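Local coordinates for protein polymerase cofactor VP35 (Reston ebolavirus, PDB 3L2A) that probably binds double-stranded RNA through its interferon inhibitory domain, helping the virus evade the host interferon response, and serves as cofactor of the viral polymerase, at residues T26-L31 / A65-T70. Sequence-based numbering, arbitrary orientation.
Sequences TAFHQL and ALIQIT
F28 and L31, one turn apart at the start of helix 27-41, meet L66, I67 and T70 of helix 62-72 in a largely apolar contact. The helix opens at T26, its N-cap residue. T26 OG1 accepts a weak bond from F28 N at 3.2 Å, and the same oxygen lies 2.7 Å from H29 ND1 in a hydrogen bond whose donor may be either residue. A weak bond from T26 N to H29 ND1 returns the cap, and the pair forms a capping box with the imidazole nitrogen as its acceptor. F28 leaves the helix beside the interface, and its ring reaches over to helix 62-72. With CG anti to its own carbonyl carbon (chi1 -71°), the ring arrives edge first: CD1 meets the methyl L66 CD1 at 4.0 Å, and CE1 meets I67 CG1 at 4.2 Å, both partners lying near the ring plane. I129, the C-terminal residue, touches both F28 and I67. The two segments belong to the helical part of the VP35 interferon inhibitory domain, and this part packs against the domain's small mixed β-sheet; their axes approach to 11.0 Å at a crossing angle of 43°. H29 turns away from this interface, and its ring meets Y18 of helix 10-19 edge-to-face. One turn beyond F28, L31 points toward helix 62-72 and directs its two methyls to different partners. CD2 packs on L66 CB at 3.9 Å, the two leucine side chains running antiparallel alongside each other, while CD1 reaches T70 CG2 at 4.1 Å. The same T70 rotamer that gives L31 this methyl turns the hydroxyl back onto its own helix, where OG1 donates to a lone pair of I67 O at 2.6 Å, within the plane of that carbonyl. L31 also touches V114 of strand 113-118, bringing the sheet up to the same leucine.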
ATOM      1  N   THR A  26      -1.966   4.335   9.499  1.00 20.12           N
ATOM      2  CA  THR A  26      -2.155   5.363   8.467  1.00 18.49           C
ATOM      3  C   THR A  26      -2.370   4.695   7.127  1.00 17.39           C
ATOM      4  O   THR A  26      -2.146   3.495   6.998  1.00 16.77           O
ATOM      5  CB  THR A  26      -0.946   6.320   8.355  1.00 18.14           C
ATOM      6  OG1 THR A  26       0.170   5.650   7.713  1.00 16.36           O
ATOM      7  CG2 THR A  26      -0.549   6.799   9.753  1.00 17.03           C
ATOM      8  N   ALA A  27      -2.757   5.484   6.127  1.00 16.28           N
ATOM      9  CA  ALA A  27      -3.014   4.950   4.806  1.00 17.01           C
ATOM     10  C   ALA A  27      -1.707   4.373   4.225  1.00 15.94           C
ATOM     11  O   ALA A  27      -1.728   3.439   3.429  1.00 16.97           O
ATOM     12  CB  ALA A  27      -3.611   6.032   3.882  1.00 17.41           C
ATOM     13  N   PHE A  28      -0.575   4.924   4.659  1.00 15.47           N
ATOM     14  CA  PHE A  28       0.730   4.423   4.191  1.00 14.11           C
ATOM     15  C   PHE A  28       1.125   3.119   4.852  1.00 14.52           C
ATOM     16  O   PHE A  28       1.786   2.274   4.213  1.00 15.06           O
ATOM     17  CB  PHE A  28       1.801   5.504   4.351  1.00 14.01           C
ATOM     18  CG  PHE A  28       1.618   6.625   3.384  1.00 13.60           C
ATOM     19  CD1 PHE A  28       2.031   6.489   2.059  1.00 15.69           C
ATOM     20  CD2 PHE A  28       0.948   7.791   3.775  1.00 15.49           C
ATOM     21  CE1 PHE A  28       1.838   7.514   1.117  1.00 18.17           C
ATOM     22  CE2 PHE A  28       0.732   8.810   2.855  1.00 15.09           C
ATOM     23  CZ  PHE A  28       1.165   8.690   1.529  1.00 17.62           C
ATOM     24  N   HIS A  29       0.738   2.938   6.115  1.00 14.57           N
ATOM     25  CA  HIS A  29       0.906   1.619   6.742  1.00 15.86           C
ATOM     26  C   HIS A  29       0.108   0.583   5.974  1.00 16.04           C
ATOM     27  O   HIS A  29       0.614  -0.503   5.683  1.00 15.93           O
ATOM     28  CB  HIS A  29       0.475   1.666   8.190  1.00 17.49           C
ATOM     29  CG  HIS A  29       1.429   2.426   9.058  1.00 17.23           C
ATOM     30  ND1 HIS A  29       1.305   3.778   9.294  1.00 19.18           N
ATOM     31  CD2 HIS A  29       2.509   2.017   9.762  1.00 18.08           C
ATOM     32  CE1 HIS A  29       2.276   4.172  10.103  1.00 18.29           C
ATOM     33  NE2 HIS A  29       3.032   3.122  10.391  1.00 17.25           N
ATOM     34  N   GLN A  30      -1.127   0.933   5.606  1.00 16.93           N
ATOM     35  CA  GLN A  30      -1.949   0.002   4.827  1.00 17.11           C
ATOM     36  C   GLN A  30      -1.301  -0.263   3.465  1.00 16.49           C
ATOM     37  O   GLN A  30      -1.251  -1.423   2.993  1.00 15.56           O
ATOM     38  CB  GLN A  30      -3.384   0.507   4.661  1.00 18.75           C
ATOM     39  CG  GLN A  30      -4.281  -0.502   3.974  1.00 24.35           C
ATOM     40  CD  GLN A  30      -4.447  -1.786   4.764  1.00 30.74           C
ATOM     41  OE1 GLN A  30      -4.064  -2.873   4.302  1.00 35.74           O
ATOM     42  NE2 GLN A  30      -4.998  -1.672   5.961  1.00 31.80           N
ATOM     43  N   LEU A  31      -0.767   0.800   2.852  1.00 14.80           N
ATOM     44  CA  LEU A  31      -0.060   0.650   1.565  1.00 14.79           C
ATOM     45  C   LEU A  31       1.146  -0.265   1.647  1.00 14.70           C
ATOM     46  O   LEU A  31       1.352  -1.066   0.737  1.00 13.49           O
ATOM     47  CB  LEU A  31       0.304   2.013   0.973  1.00 15.15           C
ATOM     48  CG  LEU A  31       0.917   1.976  -0.434  1.00 14.56           C
ATOM     49  CD1 LEU A  31       0.094   1.210  -1.489  1.00 16.13           C
ATOM     50  CD2 LEU A  31       1.212   3.383  -0.872  1.00 14.49           C
ATOM     51  N   ALA A  65       8.287   7.641  -1.521  1.00 14.83           N
ATOM     52  CA  ALA A  65       8.927   6.416  -2.031  1.00 15.40           C
ATOM     53  C   ALA A  65       7.892   5.310  -2.308  1.00 14.99           C
ATOM     54  O   ALA A  65       7.954   4.612  -3.330  1.00 16.10           O
ATOM     55  CB  ALA A  65      10.032   5.944  -1.045  1.00 16.18           C
ATOM     56  N   LEU A  66       6.901   5.189  -1.420  1.00 14.00           N
ATOM     57  CA  LEU A  66       5.844   4.198  -1.607  1.00 14.71           C
ATOM     58  C   LEU A  66       4.967   4.548  -2.788  1.00 15.01           C
ATOM     59  O   LEU A  66       4.580   3.675  -3.563  1.00 15.84           O
ATOM     60  CB  LEU A  66       5.015   4.082  -0.343  1.00 14.25           C
ATOM     61  CG  LEU A  66       5.740   3.477   0.873  1.00 14.99           C
ATOM     62  CD1 LEU A  66       4.898   3.695   2.114  1.00 18.43           C
ATOM     63  CD2 LEU A  66       6.014   1.968   0.663  1.00 17.10           C
ATOM     64  N   ILE A  67       4.619   5.823  -2.923  1.00 14.11           N
ATOM     65  CA  ILE A  67       3.883   6.232  -4.125  1.00 16.03           C
ATOM     66  C   ILE A  67       4.669   5.885  -5.394  1.00 16.41           C
ATOM     67  O   ILE A  67       4.127   5.337  -6.352  1.00 18.18           O
ATOM     68  CB  ILE A  67       3.550   7.741  -4.086  1.00 17.22           C
ATOM     69  CG1 ILE A  67       2.546   8.030  -2.964  1.00 15.71           C
ATOM     70  CG2 ILE A  67       3.016   8.234  -5.453  1.00 18.70           C
ATOM     71  CD1 ILE A  67       2.276   9.528  -2.750  1.00 18.89           C
ATOM     72  N   GLN A  68       5.967   6.170  -5.379  1.00 16.46           N
ATOM     73  CA  GLN A  68       6.785   5.918  -6.554  1.00 18.20           C
ATOM     74  C   GLN A  68       6.842   4.435  -6.895  1.00 18.56           C
ATOM     75  O   GLN A  68       6.816   4.070  -8.074  1.00 19.39           O
ATOM     76  CB  GLN A  68       8.168   6.549  -6.378  1.00 19.83           C
ATOM     77  CG  GLN A  68       8.118   8.086  -6.272  1.00 21.28           C
ATOM     78  CD  GLN A  68       7.541   8.806  -7.485  1.00 28.15           C
ATOM     79  OE1 GLN A  68       6.322   8.885  -7.671  1.00 32.63           O
ATOM     80  NE2 GLN A  68       8.418   9.411  -8.277  1.00 36.42           N
ATOM     81  N   ILE A  69       6.904   3.580  -5.876  1.00 17.49           N
ATOM     82  CA  ILE A  69       6.837   2.122  -6.100  1.00 18.59           C
ATOM     83  C   ILE A  69       5.611   1.772  -6.910  1.00 18.97           C
ATOM     84  O   ILE A  69       5.701   1.029  -7.901  1.00 19.61           O
ATOM     85  CB  ILE A  69       6.887   1.302  -4.780  1.00 17.96           C
ATOM     86  CG1 ILE A  69       8.297   1.371  -4.167  1.00 18.84           C
ATOM     87  CG2 ILE A  69       6.413  -0.168  -5.012  1.00 17.75           C
ATOM     88  CD1 ILE A  69       8.371   1.043  -2.638  1.00 20.01           C
ATOM     89  N   THR A  70       4.468   2.322  -6.529  1.00 18.73           N
ATOM     90  CA  THR A  70       3.192   1.962  -7.204  1.00 20.21           C
ATOM     91  C   THR A  70       3.181   2.390  -8.669  1.00 22.05           C
ATOM     92  O   THR A  70       2.540   1.749  -9.501  1.00 22.47           O
ATOM     93  CB  THR A  70       1.957   2.509  -6.490  1.00 20.26           C
ATOM     94  OG1 THR A  70       1.893   3.939  -6.589  1.00 22.11           O
ATOM     95  CG2 THR A  70       1.952   2.065  -5.009  1.00 19.62           C
TER